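Local coordinates for protein ADP compounds hydrolase NudE (Escherichia coli, PDB 1VHZ) that hydrolyses ADP-ribose and related ADP compounds such as NADH, Ap3A and Ap2A, using magnesium or another divalent cation, and works as a homodimer, at residues V55-D60 with E180-Q185. Numbering follows the deposited sequence.
Sequences VPIVDD and EWLKGQ
Ile57 reaches the C-terminal helix through one methyl group, CD1, which meets both Trp181 and Leu182. The CA-CB bond of Ile57 faces the helix, and CD1 lies anti to CA (chi2 173°), which extends the CG1 branch and makes CD1 the touching atom. The Ile57 methyl CD1 lies 4.3 Å from Leu182 CD1, a methyl-to-methyl contact, and 4.5 Å from Trp181 CZ3 on the six-membered ring. Relative to the indole, Ile57 CD1 sits near the ring plane, beyond the rim, so it meets an edge and not a face. One face of the same indole receives Gln185 NE2, 3.5 Å above the plane and offset toward the rim, although Gln185 is poorly ordered and that placement is correspondingly uncertain. The touch is light: the segments bury 75 Å² in all, and the nearest CA atoms, those of Ile57 and Leu182, remain 10.7 Å apart, a gap bridged by side chains alone. In the Nudix fold this is a helix laid on the mixed sheet: strand 51-58 pairs with 61-69, 80-83 and 125-136, and the last turn of helix 169-184 covers its end, away from the ADP-ribose pocket. Val130 of strand 125-136 touches both Ile57 and Trp181, while Leu112 of strand 104-116 also packs on the indole, which therefore spans neighbouring strands. Ile57 CD1 lies beside the forked end of Leu182, whose methyls are about equally distant, neither bond aimed at it; that fork is nearly eclipsed (chi2 6°), doubtful at 2.32 Å. On another side of the helix, Lys183 NZ makes a weak salt bridge of 3.4 Å to Glu180 OE2, and that same carboxylate oxygen pairs with Arg179 of the second subunit, so the helix that packs on the sheet also contributes to the dimer interface.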
ATOM      1  N   VAL A  55       3.068   3.570 -15.552  1.00 12.39           N
ATOM      2  CA  VAL A  55       1.884   3.107 -16.230  1.00 13.13           C
ATOM      3  C   VAL A  55       1.949   3.531 -17.704  1.00 16.32           C
ATOM      4  O   VAL A  55       1.523   4.623 -18.070  1.00 13.66           O
ATOM      5  CB  VAL A  55       0.618   3.682 -15.564  1.00 16.67           C
ATOM      6  CG1 VAL A  55      -0.630   3.190 -16.272  1.00  7.50           C
ATOM      7  CG2 VAL A  55       0.556   3.281 -14.076  1.00 10.51           C
ATOM      8  N   PRO A  56       2.456   2.644 -18.544  1.00 16.21           N
ATOM      9  CA  PRO A  56       2.577   2.869 -19.966  1.00 19.58           C
ATOM     10  C   PRO A  56       1.276   2.606 -20.707  1.00 18.75           C
ATOM     11  O   PRO A  56       0.562   1.635 -20.448  1.00 20.38           O
ATOM     12  CB  PRO A  56       3.649   1.901 -20.431  1.00 16.34           C
ATOM     13  CG  PRO A  56       4.092   1.145 -19.231  1.00 16.13           C
ATOM     14  CD  PRO A  56       3.021   1.312 -18.188  1.00 17.07           C
ATOM     15  N   ILE A  57       0.928   3.530 -21.587  1.00 20.91           N
ATOM     16  CA  ILE A  57      -0.261   3.435 -22.428  1.00 22.73           C
ATOM     17  C   ILE A  57       0.182   3.509 -23.893  1.00 27.78           C
ATOM     18  O   ILE A  57       0.926   4.449 -24.220  1.00 28.27           O
ATOM     19  CB  ILE A  57      -1.235   4.606 -22.174  1.00 23.14           C
ATOM     20  CG1 ILE A  57      -1.698   4.610 -20.725  1.00 20.41           C
ATOM     21  CG2 ILE A  57      -2.410   4.542 -23.150  1.00 17.12           C
ATOM     22  CD1 ILE A  57      -2.529   5.765 -20.264  1.00 16.64           C
ATOM     23  N   VAL A  58      -0.146   2.521 -24.699  1.00 27.90           N
ATOM     24  CA  VAL A  58       0.179   2.501 -26.120  1.00 25.49           C
ATOM     25  C   VAL A  58      -1.008   1.912 -26.889  1.00 28.33           C
ATOM     26  O   VAL A  58      -1.634   0.963 -26.430  1.00 24.79           O
ATOM     27  CB  VAL A  58       1.477   1.784 -26.466  1.00 27.82           C
ATOM     28  CG1 VAL A  58       1.609   0.460 -25.744  1.00 27.43           C
ATOM     29  CG2 VAL A  58       1.605   1.534 -27.986  1.00 21.86           C
ATOM     30  N   ASP A  59      -1.435   2.568 -27.967  1.00 31.61           N
ATOM     31  CA  ASP A  59      -2.555   2.096 -28.775  1.00 32.44           C
ATOM     32  C   ASP A  59      -3.747   1.663 -27.930  1.00 31.67           C
ATOM     33  O   ASP A  59      -4.244   0.529 -28.005  1.00 29.33           O
ATOM     34  CB  ASP A  59      -2.114   0.926 -29.671  1.00 37.62           C
ATOM     35  CG  ASP A  59      -1.016   1.301 -30.646  1.00 50.11           C
ATOM     36  OD1 ASP A  59      -1.037   2.430 -31.185  1.00 48.72           O
ATOM     37  OD2 ASP A  59      -0.118   0.457 -30.890  1.00 54.79           O
ATOM     38  N   ASP A  60      -4.223   2.545 -27.068  1.00 27.78           N
ATOM     39  CA  ASP A  60      -5.349   2.306 -26.203  1.00 27.96           C
ATOM     40  C   ASP A  60      -5.265   1.104 -25.287  1.00 24.98           C
ATOM     41  O   ASP A  60      -6.283   0.541 -24.869  1.00 21.55           O
ATOM     42  CB  ASP A  60      -6.640   2.254 -27.058  1.00 36.36           C
ATOM     43  CG  ASP A  60      -7.064   3.705 -27.312  1.00 47.46           C
ATOM     44  OD1 ASP A  60      -6.590   4.257 -28.325  1.00 55.49           O
ATOM     45  OD2 ASP A  60      -7.808   4.250 -26.472  1.00 47.53           O
ATOM     46  N   GLU A 180      -8.964   8.350 -13.490  1.00 17.52           N
ATOM     47  CA  GLU A 180      -9.463   9.693 -13.216  1.00 22.77           C
ATOM     48  C   GLU A 180      -8.793  10.690 -14.181  1.00 23.12           C
ATOM     49  O   GLU A 180      -9.455  11.516 -14.784  1.00 22.84           O
ATOM     50  CB  GLU A 180      -9.143  10.185 -11.816  1.00 25.99           C
ATOM     51  CG  GLU A 180     -10.098  10.054 -10.709  1.00 30.05           C
ATOM     52  CD  GLU A 180     -11.566   9.953 -11.008  1.00 29.05           C
ATOM     53  OE1 GLU A 180     -12.253  10.988 -11.051  1.00 38.86           O
ATOM     54  OE2 GLU A 180     -12.054   8.812 -11.187  1.00 37.36           O
ATOM     55  N   TRP A 181      -7.468  10.556 -14.287  1.00 20.86           N
ATOM     56  CA  TRP A 181      -6.711  11.435 -15.180  1.00 23.33           C
ATOM     57  C   TRP A 181      -7.178  11.291 -16.625  1.00 23.49           C
ATOM     58  O   TRP A 181      -7.310  12.275 -17.357  1.00 22.12           O
ATOM     59  CB  TRP A 181      -5.234  11.116 -15.027  1.00 23.97           C
ATOM     60  CG  TRP A 181      -4.302  11.883 -15.910  1.00 23.79           C
ATOM     61  CD1 TRP A 181      -3.864  13.170 -15.744  1.00 18.87           C
ATOM     62  CD2 TRP A 181      -3.660  11.376 -17.086  1.00 19.59           C
ATOM     63  NE1 TRP A 181      -2.976  13.485 -16.754  1.00 24.05           N
ATOM     64  CE2 TRP A 181      -2.831  12.405 -17.585  1.00 18.08           C
ATOM     65  CE3 TRP A 181      -3.704  10.146 -17.753  1.00 17.59           C
ATOM     66  CZ2 TRP A 181      -2.078  12.257 -18.745  1.00 18.63           C
ATOM     67  CZ3 TRP A 181      -2.941   9.998 -18.906  1.00 24.50           C
ATOM     68  CH2 TRP A 181      -2.142  11.047 -19.390  1.00 15.02           C
ATOM     69  N   LEU A 182      -7.419  10.074 -17.080  1.00 21.38           N
ATOM     70  CA  LEU A 182      -7.899   9.813 -18.441  1.00 27.83           C
ATOM     71  C   LEU A 182      -9.248  10.503 -18.681  1.00 29.14           C
ATOM     72  O   LEU A 182      -9.506  10.997 -19.778  1.00 27.92           O
ATOM     73  CB  LEU A 182      -8.017   8.330 -18.664  1.00 23.44           C
ATOM     74  CG  LEU A 182      -7.188   7.500 -19.598  1.00 35.84           C
ATOM     75  CD1 LEU A 182      -6.035   8.208 -20.276  1.00 24.50           C
ATOM     76  CD2 LEU A 182      -6.700   6.233 -18.867  1.00 28.23           C
ATOM     77  N   LYS A 183     -10.100  10.568 -17.668  1.00 33.56           N
ATOM     78  CA  LYS A 183     -11.390  11.235 -17.732  1.00 41.45           C
ATOM     79  C   LYS A 183     -11.214  12.726 -18.015  1.00 46.66           C
ATOM     80  O   LYS A 183     -11.885  13.303 -18.867  1.00 45.67           O
ATOM     81  CB  LYS A 183     -12.164  11.078 -16.419  1.00 39.01           C
ATOM     82  CG  LYS A 183     -12.936   9.786 -16.288  1.00 47.37           C
ATOM     83  CD  LYS A 183     -13.514   9.590 -14.895  1.00 57.28           C
ATOM     84  CE  LYS A 183     -14.205   8.232 -14.772  1.00 60.55           C
ATOM     85  NZ  LYS A 183     -14.551   7.904 -13.356  1.00 58.01           N
ATOM     86  N   GLY A 184     -10.250  13.340 -17.335  1.00 52.81           N
ATOM     87  CA  GLY A 184      -9.950  14.752 -17.502  1.00 62.12           C
ATOM     88  C   GLY A 184      -9.941  15.145 -18.975  1.00 67.74           C
ATOM     89  O   GLY A 184     -10.670  16.045 -19.393  1.00 70.92           O
ATOM     90  N   GLN A 185      -9.151  14.435 -19.765  1.00 70.96           N
ATOM     91  CA  GLN A 185      -9.029  14.661 -21.194  1.00 74.98           C
ATOM     92  C   GLN A 185     -10.029  13.854 -22.006  1.00 78.14           C
ATOM     93  O   GLN A 185     -10.036  13.883 -23.239  1.00 79.43           O
ATOM     94  CB  GLN A 185      -7.591  14.322 -21.615  1.00 72.64           C
ATOM     95  CG  GLN A 185      -6.961  13.233 -20.768  1.00 69.63           C
ATOM     96  CD  GLN A 185      -5.456  13.172 -20.873  1.00 70.41           C
ATOM     97  OE1 GLN A 185      -4.740  14.150 -20.637  1.00 72.06           O
ATOM     98  NE2 GLN A 185      -4.959  11.996 -21.233  1.00 71.24           N
TER